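Local coordinates for protein polysialic acid O-acetyltransferase (Escherichia coli, PDB 3JQY) that transfers acetyl groups from acetyl-CoA to long polymers of capsular sialic acid, working as a trimer built on left-handed beta-helices, at residues 177-182 with 193-198; 125-130 with 139-144; 186-191 with 198-203; 116-121 with 133-138. All blocks are in the same frame, centred on the assembly; numbering follows the deposited sequence.

Interaction 1 (177-182 with 193-198); sequences SIMKGV and GSIVTK
Val182 holds CG1 anti to its backbone N (chi1 169°) and Val196 does likewise (chi1 -177°), which brings the two CG1 methyls to 3.8 Å of each other, with the side chains crossing at about a right angle. The contact joins successive coils of the left-handed beta-helix. Strands 176-178 and 195-196 run parallel, with Ser177 opposite Ile195 and Ile178 opposite Val196, and a type II turn from Met179 to Val182 follows the first strand. Ser177 O accepts Val196 N at 2.9 Å, and Val196 O accepts Met179 N at 2.9 Å; the bond from Ser177 N to Ser194 O is longer.

Ile178 and Val196 share one face of the sheet. On the other, Ile195 CG2 rests against Met179, whose chain bends at chi2, and lies 3.8 Å from its CE, while Tyr192 of the second subunit packs on Ser177, Met179 and Ile195. Val182 CG2 lies 3.5 Å from Thr197 C, so the valine covers the backbone where the second strand leaves the sheet. An alanine here would probably leave a gap between the turn and the Thr197 carbonyl, and Val196 CG1 without its methyl partner. Lys180 and Lys198 probably bind acetyl-CoA, as in related enzymes, and Lys180 NZ forms a salt bridge with Asp145. A single water ties the two corners together, donating to Lys180 O at 2.8 Å and to Thr197 O at 2.8 Å.

Interaction 2 (125-130 with 139-144); sequences CNVTIG and VILRAS
Val127 and Ala143 bring their CA atoms to 7.2 Å where strand 126-129 faces the end of strand 139-142, in a different sheet, and no hydrogen bond passes between the two segments. The contact is made by side chains alone. Cys125, Val127 and Ile129 turn toward 139-144, while Leu141 and Ala143 turn back to meet them.

Val127 sits in the middle and uses both branches. Its CG1, anti to the backbone N (chi1 172°), meets Leu141 CD1 at 3.6 Å, and its CG2 touches Ala143 CB at 3.8 Å. Leu141 CD1 is shared, since Ile129 CD1 approaches the same methyl to 3.8 Å. The leucine CG stands anti to its carbonyl carbon, and CD1 beyond it meets both Val127 CG1 and Ile129 CD1. At the other end, Cys125 carries SG between its backbone N and carbonyl carbon (chi1 66°), from where the sulfur reaches Ala143 CB at 3.5 Å. Ala143 CB thus touches both the sulfur and a valine methyl.

All five residues are buried, and further core residues surround them: Ile166 packs against Ile129 and Leu141, Ile164 against Ala143, Val120 against Val127 and Ile178 against Leu141. Outside the coil, Arg142 and Ile140 pack on Tyr192 of the second subunit. An interior of aliphatic residues, filled from different flat faces of the coil wall without backbone pairing between them, is characteristic of the left-handed beta-helix of the hexapeptide-repeat transferases.

Interaction 3 (186-191 with 198-203); sequences SGSVIG and KDVPSM
Ser202 and Ser188 reach across the contact in opposite senses, each hydroxyl donating to a backbone carbonyl of the other segment. Ser202 OG, anti to its own backbone N (chi1 179°), gives a short 2.6 Å bond to Ser186 O. The same oxygen also accepts Met203 N at 3.0 Å, so two donors from neighbouring residues grip one carbonyl. In return Ser188 OG donates to Pro201 O at 2.7 Å, lying in the carbonyl plane on a lone pair, and it is also hydrogen-bonded to Cys204 N. An alanine in place of Ser188 would probably leave both Pro201 O and Cys204 N without this mate and let the loop shift from the strand.

Between Ser186 and Ser188, Gly187 has a positive phi that favours glycine, and a CB there would press on Met203 CG. Further along, Ile190 swings its CD1 to 3.9 Å from Val200 CG2, one methyl against another. Helix 233-245 covers Ser186 and Met203, while Ile152 of the third subunit packs on Met203. Loop 198-203 leads from strand 195-196 into strand 204-208, which pairs in parallel with 189-190, in a late coil of the left-handed beta-helix near its C-terminal end.

Interaction 4 (116-121 with 133-138); sequences AGFEVV and CMIARD
Ile135 meets Phe118 at the inner end of the contact, its CG2 lying 4.3 Å from Phe118 CD1 and approaching the ring obliquely. Both residues are buried, so this is the part of the contact that faces the core of the coil. The remaining contacts form at a corner between two faces of the left-handed beta-helix.

Two residues on, Arg137 lies against Ala116. Its CB is 3.4 Å from Ala116 O and its CG 3.8 Å from Ala116 N, after which the chain stays extended to NE. Ala116 CB stands 4.1 Å above one face of the guanidinium of Arg137, displaced toward the rim.

Asp138 supplies the polar link. Its backbone N donates to Ala116 O at 2.8 Å. The side chain starts away from 116-121, but its end comes nearer, and Asp138 OD1 lies 3.5 Å from Gly117 CA. A CB on Gly117 would collide with that OD1, and the positive phi at this position also calls for glycine.

Strand 134-135, which leads into this corner, is flanked by 113-114 and 171-172, while strand 119-121, which leaves it, bonds to 97-101 and 139-142; Phe118 packs on Leu141 and Ile129, and Ile135 on Val172.

Overall arrangement
The contacts lie in neighbouring coils of one left-handed beta-helix, and along the chain interactions 4 and 2 interlock before interactions 1 and 3 do the same. Interactions 2 and 4 have centres 10 Å apart and meet where strands 119-121 and 139-142 pair. Strand 139-142 pairs in turn with 176-178, linking interaction 2 to interaction 1, also 10 Å away between centres; both touch the second subunit. Interaction 3, 11 Å from interaction 1, shares Lys198 with it and lies toward the C-terminal end. The contacts thus follow the beta-helix toward its C-terminal end, past corners whose lysines probably contact acetyl-CoA.

Interaction 1 (177-182 with 193-198)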
loop_
_atom_site.group_PDB
_atom_site.type_symbol
_atom_site.label_atom_id
_atom_site.label_comp_id
_atom_site.label_asym_id
_atom_site.label_seq_id
_atom_site.Cartn_x
_atom_site.Cartn_y
_atom_site.Cartn_z
ATOM N N SER B 177 -3.699 7.767 2.271
ATOM C CA SER B 177 -4.479 8.573 1.337
ATOM C C SER B 177 -5.482 9.384 2.126
ATOM O O SER B 177 -6.158 8.867 3.031
ATOM C CB SER B 177 -5.226 7.704 0.328
ATOM O OG SER B 177 -4.357 7.245 -0.685
ATOM N N ILE B 178 -5.565 10.659 1.790
ATOM C CA ILE B 178 -6.635 11.503 2.289
ATOM C C ILE B 178 -7.565 11.792 1.117
ATOM O O ILE B 178 -7.130 12.295 0.082
ATOM C CB ILE B 178 -6.085 12.791 2.907
ATOM C CG1 ILE B 178 -5.194 12.456 4.104
ATOM C CG2 ILE B 178 -7.220 13.699 3.351
ATOM C CD1 ILE B 178 -4.682 13.671 4.842
ATOM N N MET B 179 -8.838 11.440 1.271
ATOM C CA MET B 179 -9.807 11.543 0.175
ATOM C C MET B 179 -10.560 12.874 0.156
ATOM O O MET B 179 -10.338 13.737 1.006
ATOM C CB MET B 179 -10.788 10.366 0.218
ATOM C CG MET B 179 -10.121 8.995 0.128
ATOM S SD MET B 179 -8.969 8.873 -1.266
ATOM C CE MET B 179 -8.840 7.092 -1.447
ATOM N N LYS B 180 -11.447 13.047 -0.824
ATOM C CA LYS B 180 -12.023 14.367 -1.064
ATOM C C LYS B 180 -12.886 14.869 0.092
ATOM O O LYS B 180 -13.552 14.085 0.783
ATOM C CB LYS B 180 -12.824 14.391 -2.369
ATOM C CG LYS B 180 -14.103 13.557 -2.337
ATOM C CD LYS B 180 -14.718 13.500 -3.732
ATOM C CE LYS B 180 -15.951 12.611 -3.765
ATOM N NZ LYS B 180 -15.630 11.206 -3.368
ATOM N N GLY B 181 -12.845 16.177 0.310
ATOM C CA GLY B 181 -13.727 16.826 1.263
ATOM C C GLY B 181 -13.287 16.690 2.706
ATOM O O GLY B 181 -14.027 17.055 3.619
ATOM N N VAL B 182 -12.085 16.168 2.920
ATOM C CA VAL B 182 -11.613 15.925 4.274
ATOM C C VAL B 182 -10.803 17.098 4.829
ATOM O O VAL B 182 -9.918 17.639 4.158
ATOM C CB VAL B 182 -10.754 14.641 4.345
ATOM C CG1 VAL B 182 -10.046 14.537 5.701
ATOM C CG2 VAL B 182 -11.616 13.418 4.094
ATOM N N GLY B 193 -0.756 3.908 6.921
ATOM C CA GLY B 193 -1.629 3.000 6.196
ATOM C C GLY B 193 -3.081 3.442 6.111
ATOM O O GLY B 193 -3.915 2.742 5.535
ATOM N N SER B 194 -3.391 4.599 6.679
ATOM C CA SER B 194 -4.784 5.039 6.724
ATOM C C SER B 194 -5.338 5.410 5.351
ATOM O O SER B 194 -4.604 5.847 4.472
ATOM C CB SER B 194 -4.925 6.248 7.654
ATOM O OG SER B 194 -4.592 5.896 8.987
ATOM N N ILE B 195 -6.646 5.238 5.183
ATOM C CA ILE B 195 -7.377 5.955 4.144
ATOM C C ILE B 195 -8.449 6.768 4.853
ATOM O O ILE B 195 -9.375 6.217 5.447
ATOM C CB ILE B 195 -7.993 5.024 3.075
ATOM C CG1 ILE B 195 -6.879 4.260 2.348
ATOM C CG2 ILE B 195 -8.825 5.847 2.091
ATOM C CD1 ILE B 195 -7.334 3.449 1.131
ATOM N N VAL B 196 -8.285 8.085 4.820
ATOM C CA VAL B 196 -9.142 9.000 5.562
ATOM C C VAL B 196 -10.242 9.524 4.652
ATOM O O VAL B 196 -9.962 10.149 3.621
ATOM C CB VAL B 196 -8.334 10.186 6.116
ATOM C CG1 VAL B 196 -9.238 11.092 6.948
ATOM C CG2 VAL B 196 -7.140 9.692 6.935
ATOM N N THR B 197 -11.492 9.269 5.028
ATOM C CA THR B 197 -12.624 9.637 4.182
ATOM C C THR B 197 -13.565 10.644 4.842
ATOM O O THR B 197 -14.437 11.194 4.174
ATOM C CB THR B 197 -13.443 8.391 3.772
ATOM O OG1 THR B 197 -13.957 7.751 4.946
ATOM C CG2 THR B 197 -12.569 7.403 3.015
ATOM N N LYS B 198 -13.297 10.909 6.084
ATOM C CA LYS B 198 -14.152 11.837 6.822
ATOM C C LYS B 198 -13.316 12.780 7.682
ATOM O O LYS B 198 -12.184 12.460 8.038
ATOM C CB LYS B 198 -15.125 11.064 7.714
ATOM C CG LYS B 198 -16.125 10.223 6.941
ATOM C CD LYS B 198 -17.048 9.493 7.902
ATOM C CE LYS B 198 -18.039 8.597 7.169
ATOM N NZ LYS B 198 -18.946 9.401 6.296
HETATM O O HOH W 1 -13.935 11.435 1.448
#

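Interaction 2 (125-130 with 139-144)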
loop_
_atom_site.group_PDB
_atom_site.type_symbol
_atom_site.label_atom_id
_atom_site.label_comp_id
_atom_site.label_asym_id
_atom_site.label_seq_id
_atom_site.Cartn_x
_atom_site.Cartn_y
_atom_site.Cartn_z
ATOM N N CYS B 125 -10.759 22.497 -7.562
ATOM C CA CYS B 125 -10.913 22.497 -6.117
ATOM C C CYS B 125 -9.594 22.855 -5.440
ATOM O O CYS B 125 -8.615 23.184 -6.105
ATOM C CB CYS B 125 -11.453 21.154 -5.610
ATOM S SG CYS B 125 -10.340 19.757 -5.844
ATOM N N ASN B 126 -9.571 22.806 -4.116
ATOM C CA ASN B 126 -8.416 23.311 -3.384
ATOM C C ASN B 126 -7.822 22.250 -2.489
ATOM O O ASN B 126 -8.548 21.505 -1.840
ATOM C CB ASN B 126 -8.816 24.521 -2.545
ATOM C CG ASN B 126 -9.453 25.619 -3.379
ATOM O OD1 ASN B 126 -10.422 26.254 -2.958
ATOM N ND2 ASN B 126 -8.919 25.835 -4.574
ATOM N N VAL B 127 -6.498 22.174 -2.466
ATOM C CA VAL B 127 -5.819 21.330 -1.500
ATOM C C VAL B 127 -4.833 22.213 -0.756
ATOM O O VAL B 127 -4.026 22.899 -1.369
ATOM C CB VAL B 127 -5.096 20.149 -2.171
ATOM C CG1 VAL B 127 -4.250 19.412 -1.151
ATOM C CG2 VAL B 127 -6.119 19.198 -2.809
ATOM N N THR B 128 -4.931 22.219 0.569
ATOM C CA THR B 128 -4.134 23.116 1.394
ATOM C C THR B 128 -3.454 22.337 2.509
ATOM O O THR B 128 -4.079 21.493 3.158
ATOM C CB THR B 128 -5.018 24.192 2.041
ATOM O OG1 THR B 128 -5.541 25.053 1.020
ATOM C CG2 THR B 128 -4.212 25.012 3.032
ATOM N N ILE B 129 -2.169 22.599 2.711
ATOM C CA ILE B 129 -1.452 22.059 3.864
ATOM C C ILE B 129 -0.926 23.233 4.668
ATOM O O ILE B 129 -0.316 24.140 4.115
ATOM C CB ILE B 129 -0.262 21.161 3.444
ATOM C CG1 ILE B 129 -0.749 20.033 2.525
ATOM C CG2 ILE B 129 0.443 20.592 4.675
ATOM C CD1 ILE B 129 0.310 19.007 2.206
ATOM N N GLY B 130 -1.166 23.212 5.973
ATOM C CA GLY B 130 -0.786 24.313 6.844
ATOM C C GLY B 130 0.701 24.397 7.100
ATOM O O GLY B 130 1.495 23.664 6.508
ATOM N N VAL B 139 2.325 9.787 0.672
ATOM C CA VAL B 139 1.056 10.377 1.061
ATOM C C VAL B 139 0.353 10.940 -0.166
ATOM O O VAL B 139 0.928 11.741 -0.902
ATOM C CB VAL B 139 1.245 11.490 2.096
ATOM C CG1 VAL B 139 -0.067 12.228 2.334
ATOM C CG2 VAL B 139 1.782 10.908 3.401
ATOM N N ILE B 140 -0.893 10.508 -0.370
ATOM C CA ILE B 140 -1.706 10.961 -1.494
ATOM C C ILE B 140 -2.863 11.819 -1.001
ATOM O O ILE B 140 -3.631 11.400 -0.141
ATOM C CB ILE B 140 -2.278 9.770 -2.292
ATOM C CG1 ILE B 140 -1.143 8.895 -2.835
ATOM C CG2 ILE B 140 -3.168 10.266 -3.430
ATOM C CD1 ILE B 140 -1.623 7.598 -3.473
ATOM N N LEU B 141 -2.965 13.034 -1.526
ATOM C CA LEU B 141 -4.137 13.866 -1.251
ATOM C C LEU B 141 -5.018 13.872 -2.497
ATOM O O LEU B 141 -4.699 14.536 -3.487
ATOM C CB LEU B 141 -3.714 15.285 -0.854
ATOM C CG LEU B 141 -2.655 15.389 0.252
ATOM C CD1 LEU B 141 -2.328 16.849 0.592
ATOM C CD2 LEU B 141 -3.099 14.630 1.510
ATOM N N ARG B 142 -6.109 13.107 -2.454
ATOM C CA ARG B 142 -6.924 12.867 -3.647
ATOM C C ARG B 142 -8.263 13.597 -3.571
ATOM O O ARG B 142 -9.244 13.054 -3.070
ATOM C CB ARG B 142 -7.147 11.362 -3.850
ATOM C CG ARG B 142 -7.703 10.996 -5.223
ATOM C CD ARG B 142 -7.956 9.487 -5.376
ATOM N NE ARG B 142 -6.732 8.691 -5.258
ATOM C CZ ARG B 142 -5.820 8.558 -6.217
ATOM N NH1 ARG B 142 -5.979 9.174 -7.385
ATOM N NH2 ARG B 142 -4.740 7.809 -6.007
ATOM N N ALA B 143 -8.298 14.831 -4.070
ATOM C CA ALA B 143 -9.490 15.673 -3.946
ATOM C C ALA B 143 -10.506 15.429 -5.057
ATOM O O ALA B 143 -11.617 15.963 -5.019
ATOM C CB ALA B 143 -9.099 17.142 -3.906
ATOM N N SER B 144 -10.110 14.642 -6.053
ATOM C CA SER B 144 -10.993 14.271 -7.157
ATOM C C SER B 144 -10.958 12.762 -7.381
ATOM O O SER B 144 -9.891 12.144 -7.298
ATOM C CB SER B 144 -10.564 14.986 -8.436
ATOM O OG SER B 144 -11.240 14.447 -9.563
#

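Interaction 3 (186-191 with 198-203)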
loop_
_atom_site.group_PDB
_atom_site.type_symbol
_atom_site.label_atom_id
_atom_site.label_comp_id
_atom_site.label_asym_id
_atom_site.label_seq_id
_atom_site.Cartn_x
_atom_site.Cartn_y
_atom_site.Cartn_z
ATOM N N SER B 186 -5.780 20.858 13.548
ATOM C CA SER B 186 -4.422 21.144 14.002
ATOM C C SER B 186 -3.994 20.229 15.151
ATOM O O SER B 186 -4.795 19.901 16.026
ATOM C CB SER B 186 -4.339 22.625 14.417
ATOM O OG SER B 186 -3.036 22.980 14.825
ATOM N N GLY B 187 -2.735 19.799 15.130
ATOM C CA GLY B 187 -2.196 18.962 16.190
ATOM C C GLY B 187 -2.492 17.484 16.046
ATOM O O GLY B 187 -2.051 16.665 16.857
ATOM N N SER B 188 -3.252 17.133 15.020
ATOM C CA SER B 188 -3.687 15.751 14.865
ATOM C C SER B 188 -2.657 14.878 14.160
ATOM O O SER B 188 -1.696 15.376 13.554
ATOM C CB SER B 188 -5.031 15.703 14.138
ATOM O OG SER B 188 -6.030 16.300 14.944
ATOM N N VAL B 189 -2.883 13.573 14.246
ATOM C CA VAL B 189 -1.971 12.562 13.720
ATOM C C VAL B 189 -2.760 11.557 12.893
ATOM O O VAL B 189 -3.764 11.019 13.363
ATOM C CB VAL B 189 -1.294 11.805 14.863
ATOM C CG1 VAL B 189 -0.440 10.667 14.321
ATOM C CG2 VAL B 189 -0.469 12.748 15.726
ATOM N N ILE B 190 -2.330 11.315 11.658
ATOM C CA ILE B 190 -2.943 10.262 10.845
ATOM C C ILE B 190 -1.988 9.075 10.796
ATOM O O ILE B 190 -0.831 9.213 10.395
ATOM C CB ILE B 190 -3.248 10.724 9.400
ATOM C CG1 ILE B 190 -4.130 11.977 9.399
ATOM C CG2 ILE B 190 -3.913 9.592 8.609
ATOM C CD1 ILE B 190 -5.454 11.806 10.144
ATOM N N GLY B 191 -2.472 7.907 11.201
ATOM C CA GLY B 191 -1.613 6.743 11.322
ATOM C C GLY B 191 -1.206 6.117 10.009
ATOM O O GLY B 191 -1.931 6.198 9.010
ATOM N N LYS B 198 -13.297 10.909 6.084
ATOM C CA LYS B 198 -14.152 11.837 6.822
ATOM C C LYS B 198 -13.316 12.780 7.682
ATOM O O LYS B 198 -12.184 12.460 8.038
ATOM C CB LYS B 198 -15.125 11.064 7.714
ATOM C CG LYS B 198 -16.125 10.223 6.941
ATOM C CD LYS B 198 -17.048 9.493 7.902
ATOM C CE LYS B 198 -18.039 8.597 7.169
ATOM N NZ LYS B 198 -18.946 9.401 6.296
ATOM N N ASP B 199 -13.797 13.956 8.046
ATOM C CA ASP B 199 -13.026 14.934 8.821
ATOM C C ASP B 199 -12.412 14.321 10.075
ATOM O O ASP B 199 -13.022 13.467 10.725
ATOM C CB ASP B 199 -13.911 16.113 9.245
ATOM C CG ASP B 199 -14.392 16.947 8.073
ATOM O OD1 ASP B 199 -13.851 16.795 6.961
ATOM O OD2 ASP B 199 -15.318 17.765 8.266
ATOM N N VAL B 200 -11.200 14.762 10.405
ATOM C CA VAL B 200 -10.557 14.418 11.666
ATOM C C VAL B 200 -10.418 15.706 12.474
ATOM O O VAL B 200 -9.776 16.648 12.028
ATOM C CB VAL B 200 -9.156 13.816 11.430
ATOM C CG1 VAL B 200 -8.466 13.509 12.765
ATOM C CG2 VAL B 200 -9.249 12.569 10.576
ATOM N N PRO B 201 -11.039 15.766 13.661
ATOM C CA PRO B 201 -10.968 17.019 14.425
ATOM C C PRO B 201 -9.566 17.291 14.977
ATOM O O PRO B 201 -8.684 16.433 14.911
ATOM C CB PRO B 201 -11.955 16.790 15.586
ATOM C CG PRO B 201 -12.686 15.511 15.266
ATOM C CD PRO B 201 -11.765 14.717 14.394
ATOM N N SER B 202 -9.380 18.486 15.527
ATOM C CA SER B 202 -8.100 18.892 16.098
ATOM C C SER B 202 -7.674 18.016 17.273
ATOM O O SER B 202 -8.509 17.536 18.034
ATOM C CB SER B 202 -8.185 20.351 16.550
ATOM O OG SER B 202 -6.964 20.763 17.135
ATOM N N MET B 203 -6.369 17.800 17.405
ATOM C CA MET B 203 -5.799 17.065 18.534
ATOM C C MET B 203 -6.345 15.641 18.694
ATOM O O MET B 203 -6.615 15.189 19.805
ATOM C CB MET B 203 -5.940 17.877 19.826
ATOM C CG MET B 203 -5.035 19.114 19.832
ATOM S SD MET B 203 -5.264 20.219 21.248
ATOM C CE MET B 203 -6.871 20.908 20.856
#

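Interaction 4 (116-121 with 133-138)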
loop_
_atom_site.group_PDB
_atom_site.type_symbol
_atom_site.label_atom_id
_atom_site.label_comp_id
_atom_site.label_asym_id
_atom_site.label_seq_id
_atom_site.Cartn_x
_atom_site.Cartn_y
_atom_site.Cartn_z
ATOM N N ALA B 116 9.056 11.594 -0.025
ATOM C CA ALA B 116 8.987 11.071 -1.382
ATOM C C ALA B 116 7.688 10.305 -1.605
ATOM O O ALA B 116 7.173 9.663 -0.693
ATOM C CB ALA B 116 10.199 10.167 -1.660
ATOM N N GLY B 117 7.168 10.358 -2.825
ATOM C CA GLY B 117 5.963 9.621 -3.154
ATOM C C GLY B 117 4.702 10.438 -2.953
ATOM O O GLY B 117 3.598 9.933 -3.112
ATOM N N PHE B 118 4.873 11.707 -2.606
ATOM C CA PHE B 118 3.752 12.637 -2.444
ATOM C C PHE B 118 2.997 12.815 -3.758
ATOM O O PHE B 118 3.616 12.964 -4.814
ATOM C CB PHE B 118 4.313 13.975 -1.975
ATOM C CG PHE B 118 3.273 15.007 -1.631
ATOM C CD1 PHE B 118 2.357 14.784 -0.620
ATOM C CD2 PHE B 118 3.263 16.234 -2.286
ATOM C CE1 PHE B 118 1.425 15.762 -0.279
ATOM C CE2 PHE B 118 2.339 17.209 -1.957
ATOM C CZ PHE B 118 1.418 16.973 -0.956
ATOM N N GLU B 119 1.664 12.778 -3.701
ATOM C CA GLU B 119 0.832 13.068 -4.877
ATOM C C GLU B 119 -0.343 13.949 -4.486
ATOM O O GLU B 119 -1.011 13.681 -3.486
ATOM C CB GLU B 119 0.247 11.788 -5.496
ATOM C CG GLU B 119 1.203 10.624 -5.716
ATOM C CD GLU B 119 0.473 9.374 -6.203
ATOM O OE1 GLU B 119 -0.648 9.516 -6.745
ATOM O OE2 GLU B 119 1.013 8.251 -6.042
ATOM N N VAL B 120 -0.608 14.989 -5.276
ATOM C CA VAL B 120 -1.841 15.763 -5.127
ATOM C C VAL B 120 -2.679 15.674 -6.396
ATOM O O VAL B 120 -2.166 15.896 -7.495
ATOM C CB VAL B 120 -1.565 17.247 -4.820
ATOM C CG1 VAL B 120 -2.880 18.026 -4.801
ATOM C CG2 VAL B 120 -0.839 17.384 -3.487
ATOM N N VAL B 121 -3.962 15.343 -6.234
ATOM C CA VAL B 121 -4.901 15.232 -7.350
ATOM C C VAL B 121 -6.039 16.229 -7.130
ATOM O O VAL B 121 -6.647 16.238 -6.067
ATOM C CB VAL B 121 -5.518 13.817 -7.403
ATOM C CG1 VAL B 121 -6.429 13.671 -8.616
ATOM C CG2 VAL B 121 -4.428 12.754 -7.399
ATOM N N CYS B 133 3.754 21.250 9.196
ATOM C CA CYS B 133 3.302 19.864 9.074
ATOM C C CYS B 133 4.453 18.897 8.801
ATOM O O CYS B 133 5.497 19.278 8.259
ATOM C CB CYS B 133 2.227 19.716 7.989
ATOM S SG CYS B 133 0.640 20.472 8.426
ATOM N N MET B 134 4.254 17.647 9.204
ATOM C CA MET B 134 5.187 16.575 8.896
ATOM C C MET B 134 4.433 15.539 8.077
ATOM O O MET B 134 3.621 14.784 8.612
ATOM C CB MET B 134 5.739 15.945 10.182
ATOM C CG MET B 134 6.773 14.839 9.937
ATOM S SD MET B 134 7.664 14.384 11.446
ATOM C CE MET B 134 6.354 13.607 12.393
ATOM N N ILE B 135 4.676 15.543 6.770
ATOM C CA ILE B 135 4.030 14.607 5.860
ATOM C C ILE B 135 5.037 13.525 5.478
ATOM O O ILE B 135 6.066 13.814 4.862
ATOM C CB ILE B 135 3.540 15.327 4.586
ATOM C CG1 ILE B 135 2.715 16.578 4.935
ATOM C CG2 ILE B 135 2.777 14.368 3.681
ATOM C CD1 ILE B 135 1.584 16.331 5.911
ATOM N N ALA B 136 4.753 12.282 5.853
ATOM C CA ALA B 136 5.679 11.183 5.603
ATOM C C ALA B 136 5.665 10.767 4.135
ATOM O O ALA B 136 5.003 11.396 3.305
ATOM C CB ALA B 136 5.339 9.997 6.492
ATOM N N ARG B 137 6.391 9.698 3.821
ATOM C CA ARG B 137 6.478 9.227 2.446
ATOM C C ARG B 137 5.172 8.602 1.984
ATOM O O ARG B 137 4.385 8.107 2.794
ATOM C CB ARG B 137 7.619 8.216 2.298
ATOM C CG ARG B 137 8.986 8.835 2.539
ATOM C CD ARG B 137 10.119 7.923 2.085
ATOM N NE ARG B 137 11.400 8.628 2.107
ATOM C CZ ARG B 137 12.462 8.281 1.385
ATOM N NH1 ARG B 137 12.405 7.233 0.574
ATOM N NH2 ARG B 137 13.582 8.984 1.471
ATOM N N ASP B 138 4.956 8.633 0.671
ATOM C CA ASP B 138 3.811 7.984 0.043
ATOM C C ASP B 138 2.478 8.468 0.595
ATOM O O ASP B 138 1.614 7.666 0.946
ATOM C CB ASP B 138 3.923 6.464 0.165
ATOM C CG ASP B 138 5.148 5.918 -0.542
ATOM O OD1 ASP B 138 5.513 6.470 -1.598
ATOM O OD2 ASP B 138 5.738 4.938 -0.045
#